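Local structure of ubiquitin conjugating enzyme (Plasmodium yoelii, 2PWQ) at residues K94-N99 against V158-V163. The protein probably acts as a ubiquitin-conjugating (E2) enzyme, carrying ubiquitin as a thioester on an active-site cysteine and passing it on to target proteins. Residues are numbered along the deposited sequence; the frame is centred on the assembly and turned at random.
Sequences KIWHPN and VKTASV
One face of the Trp-96 indole is covered by the methyl of Thr-160, while the CB of Ala-161 lies at the ring edge, level with its plane. CG2 of Thr-160 stands 3.2 Å from the centroid of the five-membered ring and only 8° off its normal, a close CH-pi contact centred on the pyrrole part. Within that ring, Trp-96 NE1 is the atom nearest CG2, at 3.3 Å. The threonine methyl is trans to its own backbone N, which leaves OG1 beside that N, hydrogen-bonded to Leu-156 O one helical turn back. Ala-161 CB approaches Trp-96 CD1 to 4.0 Å and the carbonyl Trp-96 O to 3.4 Å; that oxygen has a hydrogen bond with Tyr-67 OH, while the alanine methyl only packs against it. In the E2 (UBC) fold, this packing joins the loop between strand 88-91 and helix 110-115, which carries the family's HPN sequence (His-97 to Asn-99), to helix 154-168, the last helix of the modelled chain. Phe-157 and Trp-164 of the same helix also meet the indole, as do Val-146 and Met-149 from helix 144-152. No direct hydrogen bond crosses the contact, but a water accepts from Trp-96 N at 2.9 Å and donates to Ala-161 O at 3.2 Å.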
loop_
_atom_site.group_PDB
_atom_site.type_symbol
_atom_site.label_atom_id
_atom_site.label_comp_id
_atom_site.label_asym_id
_atom_site.label_seq_id
_atom_site.Cartn_x
_atom_site.Cartn_y
_atom_site.Cartn_z
ATOM N N LYS A 94 -10.920 -2.091 -1.575
ATOM C CA LYS A 94 -11.049 -2.554 -2.938
ATOM C C LYS A 94 -10.708 -1.404 -3.874
ATOM O O LYS A 94 -11.094 -0.246 -3.624
ATOM C CB LYS A 94 -12.521 -3.001 -3.149
ATOM C CG LYS A 94 -12.691 -3.810 -4.405
ATOM C CD LYS A 94 -14.108 -3.833 -4.858
ATOM C CE LYS A 94 -14.727 -5.149 -4.589
ATOM N NZ LYS A 94 -13.931 -6.425 -4.765
ATOM N N ILE A 95 -10.037 -1.725 -4.983
ATOM C CA ILE A 95 -9.404 -0.733 -5.844
ATOM C C ILE A 95 -9.260 -1.308 -7.269
ATOM O O ILE A 95 -8.999 -2.518 -7.446
ATOM C CB ILE A 95 -8.029 -0.214 -5.199
ATOM C CG1 ILE A 95 -7.334 0.870 -6.051
ATOM C CG2 ILE A 95 -7.048 -1.394 -4.900
ATOM C CD1 ILE A 95 -6.015 1.461 -5.477
ATOM N N TRP A 96 -9.488 -0.439 -8.266
ATOM C CA TRP A 96 -9.387 -0.795 -9.680
ATOM C C TRP A 96 -8.062 -0.220 -10.220
ATOM O O TRP A 96 -7.994 0.971 -10.479
ATOM C CB TRP A 96 -10.532 -0.147 -10.452
ATOM C CG TRP A 96 -10.696 -0.660 -11.824
ATOM C CD1 TRP A 96 -10.470 0.013 -12.979
ATOM C CD2 TRP A 96 -11.167 -1.954 -12.187
ATOM N NE1 TRP A 96 -10.733 -0.791 -14.052
ATOM C CE2 TRP A 96 -11.183 -2.006 -13.598
ATOM C CE3 TRP A 96 -11.613 -3.069 -11.448
ATOM C CZ2 TRP A 96 -11.613 -3.142 -14.311
ATOM C CZ3 TRP A 96 -12.017 -4.222 -12.152
ATOM C CH2 TRP A 96 -12.032 -4.238 -13.579
ATOM N N HIS A 97 -7.069 -1.074 -10.421
ATOM C CA HIS A 97 -5.695 -0.691 -10.765
ATOM C C HIS A 97 -4.985 -1.879 -11.410
ATOM O O HIS A 97 -5.092 -3.005 -10.911
ATOM C CB HIS A 97 -4.924 -0.309 -9.494
ATOM C CG HIS A 97 -3.635 0.429 -9.761
ATOM N ND1 HIS A 97 -2.446 -0.205 -10.081
ATOM C CD2 HIS A 97 -3.355 1.748 -9.707
ATOM C CE1 HIS A 97 -1.503 0.702 -10.273
ATOM N NE2 HIS A 97 -2.025 1.899 -10.049
ATOM N N PRO A 98 -4.257 -1.663 -12.547
ATOM C CA PRO A 98 -3.652 -2.810 -13.238
ATOM C C PRO A 98 -2.649 -3.576 -12.393
ATOM O O PRO A 98 -2.374 -4.752 -12.650
ATOM C CB PRO A 98 -2.961 -2.173 -14.462
ATOM C CG PRO A 98 -2.839 -0.705 -14.108
ATOM C CD PRO A 98 -4.048 -0.410 -13.287
ATOM N N ASN A 99 -2.064 -2.903 -11.401
ATOM C CA ASN A 99 -1.070 -3.550 -10.572
ATOM C C ASN A 99 -1.542 -4.120 -9.235
ATOM O O ASN A 99 -0.704 -4.474 -8.377
ATOM C CB ASN A 99 0.100 -2.586 -10.366
ATOM C CG ASN A 99 0.753 -2.206 -11.673
ATOM O OD1 ASN A 99 1.188 -3.079 -12.430
ATOM N ND2 ASN A 99 0.800 -0.924 -11.958
ATOM N N VAL A 158 -10.133 4.965 -16.457
ATOM C CA VAL A 158 -10.060 6.100 -15.561
ATOM C C VAL A 158 -11.415 6.208 -14.883
ATOM O O VAL A 158 -11.505 6.413 -13.675
ATOM C CB VAL A 158 -9.666 7.415 -16.304
ATOM C CG1 VAL A 158 -9.808 8.610 -15.403
ATOM C CG2 VAL A 158 -8.246 7.305 -16.852
ATOM N N LYS A 159 -12.466 6.056 -15.679
ATOM C CA LYS A 159 -13.832 6.154 -15.144
ATOM C C LYS A 159 -14.173 5.036 -14.178
ATOM O O LYS A 159 -14.790 5.299 -13.150
ATOM C CB LYS A 159 -14.879 6.257 -16.258
ATOM C CG LYS A 159 -15.045 7.684 -16.749
ATOM C CD LYS A 159 -15.726 8.513 -15.696
ATOM C CE LYS A 159 -15.985 9.891 -16.211
ATOM N NZ LYS A 159 -16.710 10.686 -15.188
ATOM N N THR A 160 -13.766 3.809 -14.489
ATOM C CA THR A 160 -14.018 2.672 -13.595
ATOM C C THR A 160 -13.256 2.847 -12.251
ATOM O O THR A 160 -13.823 2.708 -11.156
ATOM C CB THR A 160 -13.613 1.367 -14.287
ATOM O OG1 THR A 160 -14.413 1.198 -15.459
ATOM C CG2 THR A 160 -13.824 0.157 -13.385
ATOM N N ALA A 161 -11.979 3.189 -12.351
ATOM C CA ALA A 161 -11.138 3.454 -11.185
ATOM C C ALA A 161 -11.653 4.617 -10.356
ATOM O O ALA A 161 -11.632 4.569 -9.141
ATOM C CB ALA A 161 -9.683 3.669 -11.622
ATOM N N SER A 162 -12.132 5.659 -10.992
ATOM C CA SER A 162 -12.840 6.682 -10.261
ATOM C C SER A 162 -14.175 6.263 -9.532
ATOM O O SER A 162 -14.394 6.648 -8.376
ATOM C CB SER A 162 -13.080 7.842 -11.216
ATOM O OG SER A 162 -13.714 8.930 -10.525
ATOM N N VAL A 163 -15.055 5.493 -10.199
ATOM C CA VAL A 163 -16.264 4.963 -9.562
ATOM C C VAL A 163 -15.849 4.194 -8.309
ATOM O O VAL A 163 -16.332 4.478 -7.227
ATOM C CB VAL A 163 -17.130 4.043 -10.549
ATOM C CG1 VAL A 163 -18.271 3.273 -9.801
ATOM C CG2 VAL A 163 -17.746 4.861 -11.671
HETATM O O HOH W 1 -10.144 2.246 -7.560
#